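Local coordinates for protein putative transcriptional regulator (Clostridium difficile, PDB 3QI7) that is of unknown function but has a periplasmic-binding-protein-like fold and may bind a small ligand such as a sugar, at residues 17-22 / 27-32; 126-131 / 359-364; 218-221 / 226-229; 258-263 / 280-285; 302-307 / 343-348. All blocks are in the same frame, centred on the assembly; numbering follows the deposited sequence.

Interaction 1: 17-22 / 27-32; sequences VVTQPL and VQYNMV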
# COMPACT_ATOMS: atom_id res chain seq x y z
N VAL A 17 -15.17 -2.08 -9.00
CA VAL A 17 -13.90 -1.67 -8.47
C VAL A 17 -13.35 -0.52 -9.31
O VAL A 17 -13.08 -0.69 -10.50
CB VAL A 17 -12.86 -2.83 -8.43
CG1 VAL A 17 -11.60 -2.37 -7.77
CG2 VAL A 17 -13.45 -4.05 -7.67
N VAL A 18 -13.17 0.64 -8.68
CA VAL A 18 -12.71 1.85 -9.35
C VAL A 18 -11.22 2.07 -9.11
O VAL A 18 -10.76 2.12 -7.95
CB VAL A 18 -13.50 3.07 -8.82
CG1 VAL A 18 -13.05 4.38 -9.56
CG2 VAL A 18 -14.98 2.81 -8.94
N THR A 19 -10.46 2.16 -10.19
CA THR A 19 -9.05 2.48 -10.09
C THR A 19 -8.68 3.58 -11.08
O THR A 19 -9.45 3.88 -11.99
CB THR A 19 -8.16 1.26 -10.41
OG1 THR A 19 -8.12 1.06 -11.82
CG2 THR A 19 -8.67 -0.03 -9.73
N GLN A 20 -7.49 4.14 -10.90
CA GLN A 20 -6.86 4.94 -11.95
C GLN A 20 -6.43 4.03 -13.12
O GLN A 20 -6.38 2.79 -12.98
CB GLN A 20 -5.68 5.74 -11.39
CG GLN A 20 -6.09 6.83 -10.36
CD GLN A 20 -4.90 7.58 -9.74
OE1 GLN A 20 -4.85 7.82 -8.52
NE2 GLN A 20 -3.92 7.93 -10.58
N PRO A 21 -6.17 4.63 -14.29
CA PRO A 21 -5.81 3.82 -15.45
C PRO A 21 -4.44 3.19 -15.33
O PRO A 21 -3.61 3.60 -14.49
CB PRO A 21 -5.86 4.79 -16.64
CG PRO A 21 -6.11 6.12 -16.11
CD PRO A 21 -6.43 6.04 -14.65
N LEU A 22 -4.23 2.17 -16.16
CA LEU A 22 -3.00 1.38 -16.16
C LEU A 22 -1.78 2.30 -16.23
O LEU A 22 -0.81 2.08 -15.53
CB LEU A 22 -3.02 0.41 -17.33
CG LEU A 22 -1.83 -0.53 -17.58
CD1 LEU A 22 -1.62 -1.50 -16.42
CD2 LEU A 22 -2.07 -1.28 -18.91
N VAL A 27 -0.08 -1.23 -10.61
CA VAL A 27 -0.27 -2.30 -9.63
C VAL A 27 -1.76 -2.47 -9.27
O VAL A 27 -2.29 -3.58 -9.29
CB VAL A 27 0.62 -2.09 -8.35
CG1 VAL A 27 0.14 -3.01 -7.20
CG2 VAL A 27 2.10 -2.40 -8.68
N GLN A 28 -2.43 -1.37 -8.93
CA GLN A 28 -3.85 -1.41 -8.61
C GLN A 28 -4.67 -1.95 -9.79
O GLN A 28 -5.58 -2.78 -9.61
CB GLN A 28 -4.36 -0.01 -8.22
CG GLN A 28 -3.75 0.54 -6.94
CD GLN A 28 -2.55 1.46 -7.18
OE1 GLN A 28 -1.57 1.16 -7.96
NE2 GLN A 28 -2.61 2.60 -6.55
N TYR A 29 -4.34 -1.46 -10.99
CA TYR A 29 -5.10 -1.81 -12.20
C TYR A 29 -5.01 -3.31 -12.49
O TYR A 29 -6.04 -4.02 -12.67
CB TYR A 29 -4.62 -0.98 -13.38
CG TYR A 29 -5.45 -1.16 -14.63
CD1 TYR A 29 -5.32 -2.31 -15.43
CD2 TYR A 29 -6.37 -0.20 -15.01
CE1 TYR A 29 -6.09 -2.49 -16.55
CE2 TYR A 29 -7.13 -0.36 -16.15
CZ TYR A 29 -6.98 -1.51 -16.92
OH TYR A 29 -7.76 -1.66 -18.05
N ASN A 30 -3.77 -3.80 -12.51
CA ASN A 30 -3.53 -5.20 -12.80
C ASN A 30 -3.99 -6.16 -11.70
O ASN A 30 -4.39 -7.27 -12.03
CB ASN A 30 -2.07 -5.43 -13.19
CG ASN A 30 -1.74 -4.94 -14.59
OD1 ASN A 30 -2.63 -4.65 -15.39
ND2 ASN A 30 -0.45 -4.88 -14.92
N MSE A 31 -3.94 -5.76 -10.42
CA MSE A 31 -4.48 -6.61 -9.35
C MSE A 31 -5.99 -6.82 -9.54
O MSE A 31 -6.48 -7.96 -9.46
CB MSE A 31 -4.17 -6.06 -7.96
CG MSE A 31 -4.91 -6.77 -6.79
SE MSE A 31 -4.64 -8.71 -6.74
CE MSE A 31 -2.69 -8.70 -6.81
N VAL A 32 -6.73 -5.73 -9.78
CA VAL A 32 -8.17 -5.83 -10.07
C VAL A 32 -8.44 -6.75 -11.27
O VAL A 32 -9.35 -7.60 -11.23
CB VAL A 32 -8.77 -4.41 -10.30
CG1 VAL A 32 -10.19 -4.50 -10.74
CG2 VAL A 32 -8.68 -3.56 -9.00
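At the first strand-to-helix turn of a Rossmann-like sheet, L22 lies over one face of the Y29 ring while V17 and T19 meet V32 one helical turn further on. The L22 CB atom stands 4.0 Å from the centroid of the Y29 ring and only 11° off its normal, which qualifies as a CH-pi contact. Y29 has CG anti to its backbone N (chi1 -174°), which sets the ring against L22 and the turn. The phenol meets the turn through its CD2 corner: Y29 CD2 is 3.4 Å from L22 N and has Q20 O beside it, near the ring plane. Beyond the ring, L22 CD1 reaches the amide of N30, 3.5 Å from N30 OD1. Strand 13-19 and helix 26-42 run almost antiparallel, at 155° for the short segments, as expected where a helix doubles back along its strand; the chain then goes on to strand 57-63, parallel to the first, which completes a beta-alpha-beta crossover. Under the helix the packing is apolar and close. V17 CG1 comes to 3.4 Å from V32 CG2, tighter than usual for two methyls, and T19 CG2 meets that same V32 CG2 tip to tip at 3.6 Å. The T19 hydroxyl donates to Q20 O, with T19 OG1 2.7 Å from that oxygen, and is also hydrogen-bonded to H61 NE2, whose ring in turn meets that of Y29.

Interaction 2: 126-131 / 359-364; sequences NQLSQF and YNYQSV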
# COMPACT_ATOMS: atom_id res chain seq x y z
N ASN A 126 -11.92 11.41 8.53
CA ASN A 126 -13.15 11.55 9.30
C ASN A 126 -14.38 11.57 8.38
O ASN A 126 -15.43 10.99 8.69
CB ASN A 126 -13.08 12.82 10.16
CG ASN A 126 -12.04 12.70 11.25
OD1 ASN A 126 -12.35 12.32 12.38
ND2 ASN A 126 -10.79 12.96 10.90
N GLN A 127 -14.25 12.26 7.25
CA GLN A 127 -15.32 12.32 6.26
C GLN A 127 -15.56 10.95 5.65
O GLN A 127 -16.70 10.52 5.47
CB GLN A 127 -14.94 13.31 5.17
CG GLN A 127 -14.85 14.74 5.65
CD GLN A 127 -16.20 15.35 5.73
OE1 GLN A 127 -16.87 15.52 4.71
NE2 GLN A 127 -16.63 15.66 6.94
N LEU A 128 -14.48 10.25 5.33
CA LEU A 128 -14.59 8.88 4.86
C LEU A 128 -15.37 7.99 5.84
O LEU A 128 -16.23 7.20 5.45
CB LEU A 128 -13.19 8.30 4.62
CG LEU A 128 -12.41 8.73 3.38
CD1 LEU A 128 -11.02 8.08 3.35
CD2 LEU A 128 -13.14 8.37 2.08
N SER A 129 -15.08 8.13 7.13
CA SER A 129 -15.73 7.30 8.14
C SER A 129 -17.24 7.57 8.19
O SER A 129 -18.05 6.63 8.32
CB SER A 129 -15.11 7.52 9.52
OG SER A 129 -15.86 6.87 10.54
N GLN A 130 -17.61 8.85 8.09
CA GLN A 130 -19.01 9.27 8.15
C GLN A 130 -19.79 8.74 6.95
O GLN A 130 -20.90 8.27 7.09
CB GLN A 130 -19.11 10.81 8.23
CG GLN A 130 -20.49 11.36 8.65
CD GLN A 130 -20.57 12.89 8.67
OE1 GLN A 130 -19.55 13.58 8.68
NE2 GLN A 130 -21.78 13.41 8.67
N PHE A 131 -19.18 8.81 5.76
CA PHE A 131 -19.97 8.65 4.50
C PHE A 131 -19.72 7.38 3.69
O PHE A 131 -20.46 7.11 2.75
CB PHE A 131 -19.77 9.87 3.58
CG PHE A 131 -20.25 11.16 4.19
CD1 PHE A 131 -21.59 11.34 4.49
CD2 PHE A 131 -19.36 12.20 4.46
CE1 PHE A 131 -22.03 12.53 5.06
CE2 PHE A 131 -19.79 13.39 5.03
CZ PHE A 131 -21.13 13.56 5.32
N TYR A 359 -14.83 3.23 14.26
CA TYR A 359 -14.37 1.85 14.13
C TYR A 359 -14.35 1.41 12.67
O TYR A 359 -13.64 0.46 12.31
CB TYR A 359 -15.28 0.95 14.97
CG TYR A 359 -16.64 0.83 14.38
CD1 TYR A 359 -16.89 -0.11 13.38
CD2 TYR A 359 -17.65 1.69 14.75
CE1 TYR A 359 -18.12 -0.21 12.79
CE2 TYR A 359 -18.90 1.61 14.16
CZ TYR A 359 -19.13 0.65 13.21
OH TYR A 359 -20.35 0.56 12.62
N ASN A 360 -15.12 2.09 11.82
CA ASN A 360 -15.23 1.68 10.42
C ASN A 360 -14.11 2.26 9.54
O ASN A 360 -14.19 2.18 8.30
CB ASN A 360 -16.61 1.96 9.83
CG ASN A 360 -16.87 3.41 9.62
OD1 ASN A 360 -16.47 4.22 10.44
ND2 ASN A 360 -17.50 3.76 8.50
N TYR A 361 -13.08 2.83 10.17
CA TYR A 361 -11.85 3.18 9.44
C TYR A 361 -10.77 2.41 10.13
O TYR A 361 -10.56 2.60 11.31
CB TYR A 361 -11.58 4.71 9.43
CG TYR A 361 -10.36 5.03 8.58
CD1 TYR A 361 -9.10 4.62 8.98
CD2 TYR A 361 -10.47 5.69 7.35
CE1 TYR A 361 -7.97 4.83 8.19
CE2 TYR A 361 -9.35 5.89 6.55
CZ TYR A 361 -8.11 5.49 6.99
OH TYR A 361 -6.95 5.70 6.28
N GLN A 362 -10.10 1.50 9.40
CA GLN A 362 -9.11 0.63 10.01
C GLN A 362 -7.82 0.76 9.23
O GLN A 362 -7.85 0.66 8.01
CB GLN A 362 -9.59 -0.83 9.98
CG GLN A 362 -10.78 -1.11 10.94
CD GLN A 362 -10.39 -1.32 12.39
OE1 GLN A 362 -9.25 -1.68 12.69
NE2 GLN A 362 -11.37 -1.16 13.32
N SER A 363 -6.72 1.09 9.92
CA SER A 363 -5.45 1.17 9.23
C SER A 363 -4.75 -0.15 9.44
O SER A 363 -5.03 -0.84 10.42
CB SER A 363 -4.61 2.35 9.71
OG SER A 363 -4.23 2.20 11.05
N VAL A 364 -3.85 -0.50 8.53
CA VAL A 364 -3.22 -1.82 8.56
C VAL A 364 -1.72 -1.70 8.35
O VAL A 364 -1.27 -0.84 7.61
CB VAL A 364 -3.86 -2.80 7.50
CG1 VAL A 364 -3.94 -2.18 6.14
CG2 VAL A 364 -3.12 -4.14 7.41
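N360 ND2 is shared between two backbone carbonyls, S129 O and D133 O, and so ties the end of helix 125-131 to the start of strand 361-370 in the mixed sheet of this periplasmic-binding-protein-like fold. The bond to S129 is well formed: N360 ND2 lies 2.9 Å from S129 O with an N-H...O angle of 168°, in the carbonyl plane and on a lone pair, and the acceptor is almost within the amide plane. At the other end of the carboxamide, S129 OG donates to N360 OD1 over 2.7 Å, again along a lone-pair direction; this second bond holds for one of two modelled conformers of S129. With CG set between its backbone N and carbonyl carbon (chi1 71°), N360 presents both OD1 and ND2 to the last turn of the helix, and the paired bonds should fix the rotation of the amide in this buried setting. The backbone of N360 is held from another quarter, since N360 O accepts from N135 ND2 at the head of strand 134-137, which runs parallel to strand 361-370. Next along, the Y361 ring meets L128, the residue before S129 in the helix. There the meeting is edge-on: L128 CD1 lies near the ring plane, 4.2 Å from Y361 CE2.

Interaction 3: 218-221 / 226-229; sequences KQVK and DINV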
# COMPACT_ATOMS: atom_id res chain seq x y z
N LYS A 218 29.49 8.58 4.18
CA LYS A 218 29.85 9.29 5.41
C LYS A 218 29.24 8.67 6.64
O LYS A 218 29.90 8.57 7.70
CB LYS A 218 29.49 10.79 5.29
CG LYS A 218 30.41 11.51 4.31
CD LYS A 218 30.43 13.03 4.51
CE LYS A 218 29.19 13.72 3.95
NZ LYS A 218 29.47 15.17 3.78
N GLN A 219 27.98 8.27 6.52
CA GLN A 219 27.24 7.72 7.65
C GLN A 219 27.79 6.35 8.05
O GLN A 219 27.88 6.05 9.25
CB GLN A 219 25.73 7.66 7.36
CG GLN A 219 25.08 9.02 6.97
CD GLN A 219 25.13 10.09 8.04
OE1 GLN A 219 25.46 9.81 9.19
NE2 GLN A 219 24.77 11.33 7.67
N VAL A 220 28.20 5.55 7.07
CA VAL A 220 28.86 4.25 7.32
C VAL A 220 30.24 4.42 7.98
O VAL A 220 30.61 3.65 8.87
CB VAL A 220 28.96 3.40 6.00
CG1 VAL A 220 29.81 2.13 6.21
CG2 VAL A 220 27.56 3.04 5.50
N LYS A 221 31.00 5.43 7.59
CA LYS A 221 32.28 5.71 8.25
C LYS A 221 32.10 6.11 9.71
O LYS A 221 32.89 5.73 10.58
CB LYS A 221 33.05 6.80 7.51
CG LYS A 221 33.65 6.30 6.22
CD LYS A 221 34.44 7.39 5.50
CE LYS A 221 34.53 7.11 3.99
NZ LYS A 221 35.89 7.36 3.49
N ASP A 226 26.32 -1.30 10.41
CA ASP A 226 25.04 -1.68 11.02
C ASP A 226 24.19 -0.46 11.33
O ASP A 226 23.93 -0.12 12.50
CB ASP A 226 25.21 -2.54 12.26
CG ASP A 226 25.86 -3.89 11.97
OD1 ASP A 226 25.77 -4.39 10.84
OD2 ASP A 226 26.47 -4.45 12.90
N ILE A 227 23.74 0.17 10.25
CA ILE A 227 22.78 1.28 10.32
C ILE A 227 21.67 0.97 9.34
O ILE A 227 21.89 0.26 8.36
CB ILE A 227 23.45 2.64 9.97
CG1 ILE A 227 23.96 2.68 8.50
CG2 ILE A 227 24.61 2.89 10.96
CD1 ILE A 227 24.81 3.93 8.10
N ASN A 228 20.48 1.51 9.62
CA ASN A 228 19.38 1.47 8.66
C ASN A 228 19.30 2.74 7.86
O ASN A 228 19.34 3.85 8.42
CB ASN A 228 18.03 1.26 9.35
CG ASN A 228 16.90 1.02 8.35
OD1 ASN A 228 16.89 -0.01 7.70
ND2 ASN A 228 15.99 2.00 8.19
N VAL A 229 19.16 2.61 6.53
CA VAL A 229 19.05 3.78 5.68
C VAL A 229 17.65 3.79 5.05
O VAL A 229 17.16 2.77 4.53
CB VAL A 229 20.16 3.82 4.61
CG1 VAL A 229 19.96 5.02 3.61
CG2 VAL A 229 21.55 3.87 5.26
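I227, Q219 and V220 carry this contact, and the first has the largest buried area of the three. The I227 side chain reaches the helix with its terminal methyl alone. I227 CD1 is 3.8 Å from Q219 C and only slightly farther from Q219 CB; V220 CG2 lies 3.9 Å from I227 CD1. One carbon thus rests on the helix backbone between two successive residues. The torsions account for this reach. I227 CG1 sits between the backbone N and the carbonyl carbon (chi1 64°), and the chain is then fully extended at chi2 (-173°), which carries CD1 out to the helix surface. V220 meets it at about a right angle, offering CG2 from the side. Of the Q219 side chain it is CB that touches, beside the backbone C. Beyond CB its chain folds over at chi2 (-63°) and takes the amide away from I227, where OE1 is hydrogen-bonded to K222 NZ and NE2 to D215 OD2, both on the same helix. No hydrogen bond joins the two segments; they associate through van der Waals contact, one isoleucine methyl resting on helix backbone and on two aliphatic side-chain carbons. Farther out, V220 rests on L247 of helix 234-247, while Q219 also touches I160 and Y162 of strand 159-164 and V192 and V194 of strand 191-196. Helix 203-223 thus leaves strand 191-196, lies against the central strand 159-164, and returns the chain to strand 228-231 in a beta-alpha-beta crossover, the recurring unit of a three-stranded parallel sheet in a Rossmann-like lobe.

Interaction 4: 258-263 / 280-285; sequences SPIQTY and DKINDM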
# COMPACT_ATOMS: atom_id res chain seq x y z
N SER A 258 7.56 -2.87 -1.62
CA SER A 258 7.07 -3.45 -2.86
C SER A 258 8.10 -4.35 -3.53
O SER A 258 9.17 -3.88 -3.89
CB SER A 258 6.66 -2.35 -3.84
OG SER A 258 6.28 -2.94 -5.06
N PRO A 259 7.77 -5.63 -3.71
CA PRO A 259 8.68 -6.54 -4.42
C PRO A 259 8.88 -6.17 -5.88
O PRO A 259 9.94 -6.48 -6.48
CB PRO A 259 7.98 -7.90 -4.30
CG PRO A 259 6.97 -7.75 -3.24
CD PRO A 259 6.57 -6.32 -3.22
N ILE A 260 7.85 -5.56 -6.48
CA ILE A 260 7.86 -5.30 -7.92
C ILE A 260 8.50 -3.95 -8.29
O ILE A 260 9.09 -3.82 -9.37
CB ILE A 260 6.45 -5.47 -8.52
CG1 ILE A 260 6.48 -5.39 -10.05
CG2 ILE A 260 5.46 -4.44 -7.92
CD1 ILE A 260 7.39 -6.43 -10.72
N GLN A 261 8.46 -2.97 -7.40
CA GLN A 261 9.09 -1.66 -7.68
C GLN A 261 10.52 -1.64 -7.20
O GLN A 261 10.80 -1.98 -6.03
CB GLN A 261 8.33 -0.52 -6.97
CG GLN A 261 6.94 -0.33 -7.43
CD GLN A 261 6.87 -0.05 -8.92
OE1 GLN A 261 6.38 -0.87 -9.69
NE2 GLN A 261 7.40 1.11 -9.33
N THR A 262 11.43 -1.25 -8.08
CA THR A 262 12.83 -1.01 -7.72
C THR A 262 13.66 -2.27 -7.45
O THR A 262 14.76 -2.41 -7.97
CB THR A 262 12.98 -0.04 -6.48
OG1 THR A 262 12.17 1.14 -6.66
CG2 THR A 262 14.46 0.33 -6.31
N TYR A 263 13.16 -3.18 -6.63
CA TYR A 263 13.92 -4.42 -6.29
C TYR A 263 14.43 -5.18 -7.51
O TYR A 263 15.63 -5.51 -7.59
CB TYR A 263 13.16 -5.34 -5.33
CG TYR A 263 13.64 -5.16 -3.88
CD1 TYR A 263 14.91 -5.59 -3.50
CD2 TYR A 263 12.85 -4.53 -2.91
CE1 TYR A 263 15.39 -5.41 -2.21
CE2 TYR A 263 13.32 -4.36 -1.60
CZ TYR A 263 14.59 -4.80 -1.24
OH TYR A 263 15.13 -4.67 0.03
N ASP A 280 4.83 -13.83 -4.16
CA ASP A 280 5.60 -14.87 -3.44
C ASP A 280 6.81 -15.34 -4.27
O ASP A 280 7.88 -15.58 -3.72
CB ASP A 280 4.74 -16.08 -3.11
CG ASP A 280 3.68 -15.76 -2.08
OD1 ASP A 280 3.78 -14.73 -1.39
OD2 ASP A 280 2.72 -16.53 -1.98
N LYS A 281 6.62 -15.43 -5.58
CA LYS A 281 7.66 -15.91 -6.48
C LYS A 281 8.73 -14.82 -6.62
O LYS A 281 9.93 -15.12 -6.65
CB LYS A 281 7.06 -16.29 -7.84
CG LYS A 281 8.09 -16.83 -8.83
CD LYS A 281 7.50 -17.06 -10.24
CE LYS A 281 8.52 -17.78 -11.15
NZ LYS A 281 8.10 -17.81 -12.59
N ILE A 282 8.30 -13.57 -6.74
CA ILE A 282 9.22 -12.43 -6.78
C ILE A 282 10.07 -12.40 -5.50
O ILE A 282 11.29 -12.21 -5.56
CB ILE A 282 8.52 -11.09 -7.00
CG1 ILE A 282 7.75 -11.09 -8.35
CG2 ILE A 282 9.54 -9.92 -6.95
CD1 ILE A 282 6.75 -9.92 -8.51
N ASN A 283 9.42 -12.59 -4.36
CA ASN A 283 10.09 -12.57 -3.05
C ASN A 283 11.15 -13.66 -2.87
O ASN A 283 12.23 -13.39 -2.33
CB ASN A 283 9.07 -12.61 -1.94
CG ASN A 283 8.37 -11.29 -1.78
OD1 ASN A 283 8.94 -10.27 -2.11
ND2 ASN A 283 7.16 -11.30 -1.24
N ASP A 284 10.82 -14.87 -3.31
CA ASP A 284 11.81 -15.96 -3.41
C ASP A 284 12.99 -15.59 -4.31
O ASP A 284 14.15 -15.87 -4.00
CB ASP A 284 11.16 -17.23 -3.97
CG ASP A 284 10.17 -17.88 -3.00
OD1 ASP A 284 10.19 -17.55 -1.81
OD2 ASP A 284 9.43 -18.79 -3.43
N MSE A 285 12.71 -14.96 -5.44
CA MSE A 285 13.79 -14.56 -6.33
C MSE A 285 14.69 -13.50 -5.69
O MSE A 285 15.88 -13.56 -5.85
CB MSE A 285 13.25 -14.08 -7.69
CG MSE A 285 12.70 -15.19 -8.55
SE MSE A 285 11.76 -14.43 -10.07
CE MSE A 285 13.24 -14.00 -11.19
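P259 fits its ring against I282 and N283 on helix 279-292, its CB meeting both a methyl of I282 and the amide oxygen of N283. P259 CB is 3.7 Å from I282 CG2, and the same methyl lies 3.5 Å from P259 O, so the proline is touched by CG2 on both its ring and its carbonyl. I282 CG2 is anti to the backbone N, the result of a chi1 of -61° for CG1, and this leaves the other branch to run out toward I260: I282 CD1 and I260 CD1 meet at 4.2 Å. N283 OD1 comes against the CB-CG edge of the same proline ring, 3.4 Å from P259 CB and equally near P259 CG, a van der Waals approach and not a hydrogen bond. That oxygen has its polar partner in Y371 OH, at the very C-terminus of the chain, while N283 ND2 makes a weak hydrogen bond to P303 O. Each end of the amide thus has a partner beyond the proline. A second shell shapes the turn itself. S258 OG accepts from Q261 N at 3.2 Å, with an N-H...O angle of 155°, and more weakly from I260 N, so the serine hydroxyl pins the backbone that carries P259 and I260. Y279 adds to the hydrophobic surround by touching both of these residues, and I271 packs on I260 and I282. The loop side is built on an ST motif, in which S258 OG accepts from the backbone N three residues on; this turn leads into helix 263-267 and packs against helix 279-292.

Interaction 5: 302-307 / 343-348; sequences YPMPMD and LRFGIG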
# COMPACT_ATOMS: atom_id res chain seq x y z
N TYR A 302 7.27 -6.12 3.01
CA TYR A 302 6.03 -6.85 3.30
C TYR A 302 5.89 -8.03 2.32
O TYR A 302 6.58 -8.08 1.30
CB TYR A 302 4.81 -5.95 3.12
CG TYR A 302 4.73 -4.67 3.91
CD1 TYR A 302 5.28 -4.58 5.20
CD2 TYR A 302 4.02 -3.58 3.42
CE1 TYR A 302 5.14 -3.42 5.96
CE2 TYR A 302 3.89 -2.40 4.14
CZ TYR A 302 4.45 -2.32 5.42
OH TYR A 302 4.31 -1.15 6.14
N PRO A 303 4.99 -9.00 2.60
CA PRO A 303 4.72 -10.05 1.63
C PRO A 303 4.18 -9.54 0.29
O PRO A 303 4.32 -10.22 -0.74
CB PRO A 303 3.62 -10.89 2.33
CG PRO A 303 3.84 -10.67 3.72
CD PRO A 303 4.25 -9.23 3.84
N MSE A 304 3.53 -8.38 0.31
CA MSE A 304 3.00 -7.76 -0.92
C MSE A 304 2.88 -6.25 -0.75
O MSE A 304 2.83 -5.77 0.37
CB MSE A 304 1.64 -8.38 -1.33
CG MSE A 304 0.57 -8.50 -0.26
SE MSE A 304 -0.97 -9.66 -0.77
CE MSE A 304 -1.49 -8.91 -2.47
N PRO A 305 2.84 -5.50 -1.86
CA PRO A 305 2.72 -4.06 -1.69
C PRO A 305 1.36 -3.69 -1.17
O PRO A 305 0.41 -4.38 -1.45
CB PRO A 305 2.88 -3.50 -3.09
CG PRO A 305 3.07 -4.72 -4.03
CD PRO A 305 2.74 -5.92 -3.28
N MSE A 306 1.28 -2.59 -0.46
CA MSE A 306 -0.02 -2.12 0.03
C MSE A 306 -0.98 -1.73 -1.16
O MSE A 306 -2.22 -1.91 -1.08
CB MSE A 306 0.19 -0.93 0.97
CG MSE A 306 0.64 -1.30 2.37
SE MSE A 306 -0.79 -2.36 3.26
CE MSE A 306 -2.12 -1.10 3.48
N ASP A 307 -0.41 -1.22 -2.25
CA ASP A 307 -1.19 -0.90 -3.45
C ASP A 307 -1.90 -2.11 -4.05
O ASP A 307 -2.90 -1.95 -4.76
CB ASP A 307 -0.29 -0.29 -4.56
CG ASP A 307 0.07 1.19 -4.31
OD1 ASP A 307 -0.40 1.76 -3.31
OD2 ASP A 307 0.83 1.77 -5.12
N LEU A 343 -6.96 -16.03 6.57
CA LEU A 343 -7.80 -16.92 5.73
C LEU A 343 -7.54 -16.70 4.24
O LEU A 343 -7.35 -17.67 3.50
CB LEU A 343 -9.29 -16.64 6.00
CG LEU A 343 -10.34 -17.49 5.29
CD1 LEU A 343 -10.11 -18.97 5.66
CD2 LEU A 343 -11.78 -17.05 5.66
N ARG A 344 -7.53 -15.45 3.80
CA ARG A 344 -7.55 -15.18 2.36
C ARG A 344 -6.15 -15.01 1.76
O ARG A 344 -6.01 -15.16 0.58
CB ARG A 344 -8.42 -13.97 2.03
CG ARG A 344 -9.94 -14.19 2.21
CD ARG A 344 -10.57 -14.87 0.94
NE ARG A 344 -12.00 -15.08 1.15
CZ ARG A 344 -12.57 -16.19 1.61
NH1 ARG A 344 -11.85 -17.28 1.87
NH2 ARG A 344 -13.88 -16.21 1.80
N PHE A 345 -5.17 -14.66 2.58
CA PHE A 345 -3.79 -14.38 2.12
C PHE A 345 -2.71 -15.23 2.79
O PHE A 345 -1.58 -15.31 2.29
CB PHE A 345 -3.45 -12.91 2.35
CG PHE A 345 -4.34 -11.94 1.63
CD1 PHE A 345 -5.52 -11.52 2.21
CD2 PHE A 345 -4.00 -11.48 0.38
CE1 PHE A 345 -6.32 -10.62 1.56
CE2 PHE A 345 -4.81 -10.60 -0.28
CZ PHE A 345 -6.00 -10.17 0.32
N GLY A 346 -3.01 -15.83 3.93
CA GLY A 346 -1.98 -16.56 4.71
C GLY A 346 -0.83 -15.70 5.21
O GLY A 346 0.32 -16.17 5.33
N ILE A 347 -1.12 -14.44 5.50
CA ILE A 347 -0.16 -13.53 6.08
C ILE A 347 -0.69 -12.87 7.38
O ILE A 347 -1.91 -12.72 7.60
CB ILE A 347 0.32 -12.44 5.07
CG1 ILE A 347 -0.77 -11.39 4.79
CG2 ILE A 347 0.85 -13.09 3.75
CD1 ILE A 347 -0.38 -10.38 3.63
N GLY A 348 0.26 -12.46 8.22
CA GLY A 348 -0.09 -11.75 9.45
C GLY A 348 -0.21 -10.27 9.18
O GLY A 348 0.37 -9.71 8.22
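The M304 side chain first sets CG between its backbone N and carbonyl carbon (chi1 49°) and then bends at chi3 (-52°), bringing SE to F345, whose own CG stands beside its backbone N. In this conformer, one of two modelled for the selenomethionine, M304 SE lies 3.7 Å from F345 CD2 and 4.0 Å from F345 CE2. It stands 4.8 Å from the centroid of the F345 ring and 60° off the normal, an oblique Met-aromatic contact that engages the CD2-CE2 side of the ring. The two side chains cross at about a right angle. Alongside, P303 packs on I347. The I347 CG2 methyl sits against the CB-CG stretch of the proline, 3.8 Å from P303 CB and at the same distance from P303 CG, while the longer branch of I347, extended, runs toward the selenomethionine: I347 CD1 is 4.4 Å from M304 CG, a loose touch. All four residues stay partly exposed, and no hydrogen bond crosses between the segments. The chain shape of the second segment matters here. Helix 334-345 stops at F345, and G346 takes positive phi, as glycine readily does, before I347 turns its side chain to the same partner segment that F345 faces. The neighbours are helix 306-324, whose N-cap is P305 and whose F309 meets the F345 ring and touches M304, with S312 also touching F345, and strand 361-370, where I347 packs on L366 and the backbone of G348 bonds to that of S367.

Overall arrangement
Interactions 1, 4 and 5 form a connected group near the middle of the chain. Interactions 4 and 5 lie closest, their centres 13 Å apart, and P259 CD meets P305 CD at 3.9 Å. Interaction 1 joins both: V27 CG2 lies 4.0 Å from I260 CG2, and Q28 CG lies 3.4 Å from D307 O. Interaction 2 shares the mixed sheet with interaction 1, with centres 22 Å apart, and reaches interaction 5 through V364 and M306. Interaction 3 stands apart in the three-stranded sheet, 38 Å from interaction 1 between centres and on the opposite side of the chain's centre. No ligand site is established, so none of these contacts can be assigned to one.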